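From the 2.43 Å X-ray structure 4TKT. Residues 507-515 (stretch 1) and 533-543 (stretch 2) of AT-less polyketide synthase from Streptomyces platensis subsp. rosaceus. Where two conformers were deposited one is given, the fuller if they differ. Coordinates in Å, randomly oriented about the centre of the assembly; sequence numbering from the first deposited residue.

Stretch 1, residues 507-515: MTARFAVAV
Stretch 2 533-543: GLPAGAYFNPG

Five backbone hydrogen bonds join the two stretches, four of them between strand 509-515 and strand 538-541, which run antiparallel at 179° with their axes 4.6 Å apart at closest approach. R510 and N541 form one hydrogen-bonded pair: R510 N gives to N541 O at 2.8 Å and N541 N to R510 O at 3.0 Å. Two residues on, the pattern repeats, A512 N to Y539 O at 3.0 Å and Y539 N to A512 O at 2.7 Å. A514 N then reaches G537 O at 3.2 Å, carrying the ladder just past the second strand.

The narrow pairs between these rungs, F511 with F540 (CA to CA 4.7 Å) and V513 with A538 (CA to CA 4.1 Å), bring CA-H groups against the same carbonyls. F511 CA lies 3.4 Å from Y539 O, A538 CA 3.3 Å from A512 O, and V513 CA 3.5 Å from G537 O; A509 CA extends the series at 3.2 Å from N541 O. Extended backbones serve this register, with phi/psi near -147/128 at F511 and -139/138 at Y539.

A type II turn from P535 to A538 leads into the second strand, closed by a weak bond from A538 N to P535 O at 3.4 Å. G537 sits at 88/-2, where a CB would jam against the preceding carbonyl, so glycine fits. Water 1 spans the turn and the first strand, donating to A514 O and A536 O, each at 2.8 Å.

One face carries F511, V513, F540 and A538. Both phenylalanines are t, with chi2 78° at F511 and 92° at F540; F511 CD1 meets F540 CD1 at 4.0 Å. L534, m then t, places CD1 3.8 Å from F511 CE1, at the edge of that ring. V513, chi1 p, packs CG2 3.9 Å from A538 CB, the small alanine suiting the closest CA pair.

The other face carries R510, A512, Y539 and N541. Y539 is m with chi2 -83°, beside the small A512. R510, m then extended t, t, leads its end away from the partner and bonds NE to M507 O at 2.8 Å, bracing the approach to its own strand. N541, t with chi2 34°, accepts G543 N on OD1 at 2.8 Å, pinning the chain beyond P542.

At this end G543 has positive phi, 83°, and its CA lies 3.7 Å from T508 CG2; a CB there would clash with that methyl. Altogether 553 Å² is buried between the stretches, F511 contributing the largest share.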

# COMPACT_ATOMS: atom_id res chain seq x y z
N MSE A 507 -9.59 19.20 -11.36
CA MSE A 507 -8.58 19.36 -12.40
C MSE A 507 -9.15 20.02 -13.65
O MSE A 507 -10.29 20.48 -13.66
CB MSE A 507 -7.95 18.01 -12.74
CG MSE A 507 -7.43 17.26 -11.52
SE MSE A 507 -6.41 15.65 -11.96
CE MSE A 507 -6.13 14.95 -10.15
N THR A 508 -8.35 20.07 -14.71
CA THR A 508 -8.66 20.84 -15.91
C THR A 508 -9.89 20.33 -16.67
O THR A 508 -10.90 21.02 -16.75
CB THR A 508 -7.46 20.87 -16.87
OG1 THR A 508 -6.31 21.35 -16.18
CG2 THR A 508 -7.75 21.76 -18.06
N ALA A 509 -9.78 19.13 -17.23
CA ALA A 509 -10.90 18.52 -17.94
C ALA A 509 -11.92 17.99 -16.95
O ALA A 509 -11.59 17.19 -16.07
CB ALA A 509 -10.41 17.40 -18.84
N ARG A 510 -13.17 18.44 -17.08
CA ARG A 510 -14.18 18.16 -16.08
C ARG A 510 -15.45 17.51 -16.64
O ARG A 510 -15.78 17.67 -17.82
CB ARG A 510 -14.55 19.44 -15.34
CG ARG A 510 -13.37 20.10 -14.65
CD ARG A 510 -13.78 21.31 -13.84
NE ARG A 510 -12.65 21.83 -13.08
CZ ARG A 510 -12.72 22.84 -12.21
NH1 ARG A 510 -13.88 23.44 -11.99
NH2 ARG A 510 -11.64 23.24 -11.57
N PHE A 511 -16.15 16.78 -15.78
CA PHE A 511 -17.39 16.12 -16.14
C PHE A 511 -18.33 16.08 -14.95
O PHE A 511 -17.95 15.65 -13.86
CB PHE A 511 -17.13 14.71 -16.66
CG PHE A 511 -18.37 13.93 -16.97
CD1 PHE A 511 -19.07 14.16 -18.14
CD2 PHE A 511 -18.85 12.97 -16.09
CE1 PHE A 511 -20.22 13.44 -18.43
CE2 PHE A 511 -20.00 12.25 -16.37
CZ PHE A 511 -20.68 12.49 -17.54
N ALA A 512 -19.56 16.55 -15.14
CA ALA A 512 -20.56 16.54 -14.08
C ALA A 512 -21.90 16.06 -14.60
O ALA A 512 -22.30 16.41 -15.72
CB ALA A 512 -20.68 17.92 -13.46
N VAL A 513 -22.60 15.27 -13.80
CA VAL A 513 -23.91 14.76 -14.20
C VAL A 513 -24.84 14.61 -12.99
O VAL A 513 -24.44 14.08 -11.95
CB VAL A 513 -23.79 13.41 -14.94
CG1 VAL A 513 -22.98 12.41 -14.12
CG2 VAL A 513 -25.16 12.85 -15.28
N ALA A 514 -26.07 15.09 -13.13
CA ALA A 514 -27.08 14.96 -12.09
C ALA A 514 -27.91 13.70 -12.31
O ALA A 514 -28.62 13.59 -13.31
CB ALA A 514 -27.96 16.19 -12.05
N VAL A 515 -27.82 12.75 -11.38
CA VAL A 515 -28.55 11.49 -11.50
C VAL A 515 -29.25 11.13 -10.19
O VAL A 515 -28.91 11.65 -9.13
CB VAL A 515 -27.62 10.33 -11.91
CG1 VAL A 515 -27.18 10.49 -13.36
CG2 VAL A 515 -26.42 10.26 -10.99
N GLY A 533 -23.08 10.95 -27.28
CA GLY A 533 -23.97 11.99 -26.80
C GLY A 533 -24.30 11.89 -25.32
O GLY A 533 -24.61 10.81 -24.81
N LEU A 534 -24.23 13.02 -24.63
CA LEU A 534 -24.51 13.07 -23.20
C LEU A 534 -25.98 13.38 -22.93
O LEU A 534 -26.60 14.14 -23.67
CB LEU A 534 -23.62 14.11 -22.51
CG LEU A 534 -22.12 13.81 -22.53
CD1 LEU A 534 -21.36 14.89 -21.77
CD2 LEU A 534 -21.83 12.43 -21.96
N PRO A 535 -26.54 12.80 -21.86
CA PRO A 535 -27.93 13.08 -21.48
C PRO A 535 -28.10 14.53 -21.02
O PRO A 535 -27.13 15.27 -20.93
CB PRO A 535 -28.18 12.11 -20.33
CG PRO A 535 -26.83 11.83 -19.77
CD PRO A 535 -25.90 11.84 -20.94
N ALA A 536 -29.34 14.92 -20.75
CA ALA A 536 -29.61 16.23 -20.16
C ALA A 536 -29.17 16.22 -18.71
O ALA A 536 -29.32 15.22 -18.01
CB ALA A 536 -31.08 16.58 -20.28
N GLY A 537 -28.62 17.34 -18.25
CA GLY A 537 -28.12 17.44 -16.90
C GLY A 537 -26.68 16.99 -16.79
O GLY A 537 -26.09 17.03 -15.71
N ALA A 538 -26.11 16.55 -17.91
CA ALA A 538 -24.70 16.15 -17.93
C ALA A 538 -23.89 17.19 -18.69
O ALA A 538 -24.35 17.75 -19.68
CB ALA A 538 -24.55 14.78 -18.57
N TYR A 539 -22.68 17.46 -18.21
CA TYR A 539 -21.86 18.52 -18.78
C TYR A 539 -20.40 18.10 -18.89
O TYR A 539 -19.85 17.47 -17.98
CB TYR A 539 -21.99 19.80 -17.94
CG TYR A 539 -23.42 20.14 -17.58
CD1 TYR A 539 -24.23 20.83 -18.48
CD2 TYR A 539 -23.96 19.77 -16.36
CE1 TYR A 539 -25.54 21.14 -18.16
CE2 TYR A 539 -25.27 20.07 -16.03
CZ TYR A 539 -26.05 20.76 -16.94
OH TYR A 539 -27.35 21.06 -16.61
N PHE A 540 -19.77 18.45 -20.00
CA PHE A 540 -18.41 18.04 -20.30
C PHE A 540 -17.56 19.22 -20.74
O PHE A 540 -18.03 20.11 -21.44
CB PHE A 540 -18.41 16.95 -21.38
CG PHE A 540 -17.05 16.41 -21.70
CD1 PHE A 540 -16.57 15.29 -21.04
CD2 PHE A 540 -16.26 17.00 -22.67
CE1 PHE A 540 -15.32 14.78 -21.34
CE2 PHE A 540 -15.01 16.50 -22.97
CZ PHE A 540 -14.54 15.39 -22.31
N ASN A 541 -16.30 19.23 -20.32
CA ASN A 541 -15.36 20.27 -20.71
C ASN A 541 -13.93 19.77 -20.73
O ASN A 541 -13.41 19.31 -19.72
CB ASN A 541 -15.48 21.47 -19.77
CG ASN A 541 -14.38 22.50 -19.98
OD1 ASN A 541 -13.93 22.71 -21.11
ND2 ASN A 541 -13.95 23.13 -18.90
N PRO A 542 -13.28 19.84 -21.91
CA PRO A 542 -11.87 19.44 -22.08
C PRO A 542 -10.90 20.39 -21.38
O PRO A 542 -9.73 20.06 -21.23
CB PRO A 542 -11.68 19.49 -23.60
CG PRO A 542 -13.05 19.46 -24.17
CD PRO A 542 -13.90 20.19 -23.19
N GLY A 543 -11.38 21.56 -20.97
CA GLY A 543 -10.54 22.53 -20.29
C GLY A 543 -9.74 23.38 -21.26
O GLY A 543 -8.86 24.14 -20.85
O HOH W 1 -28.34 13.49 -16.11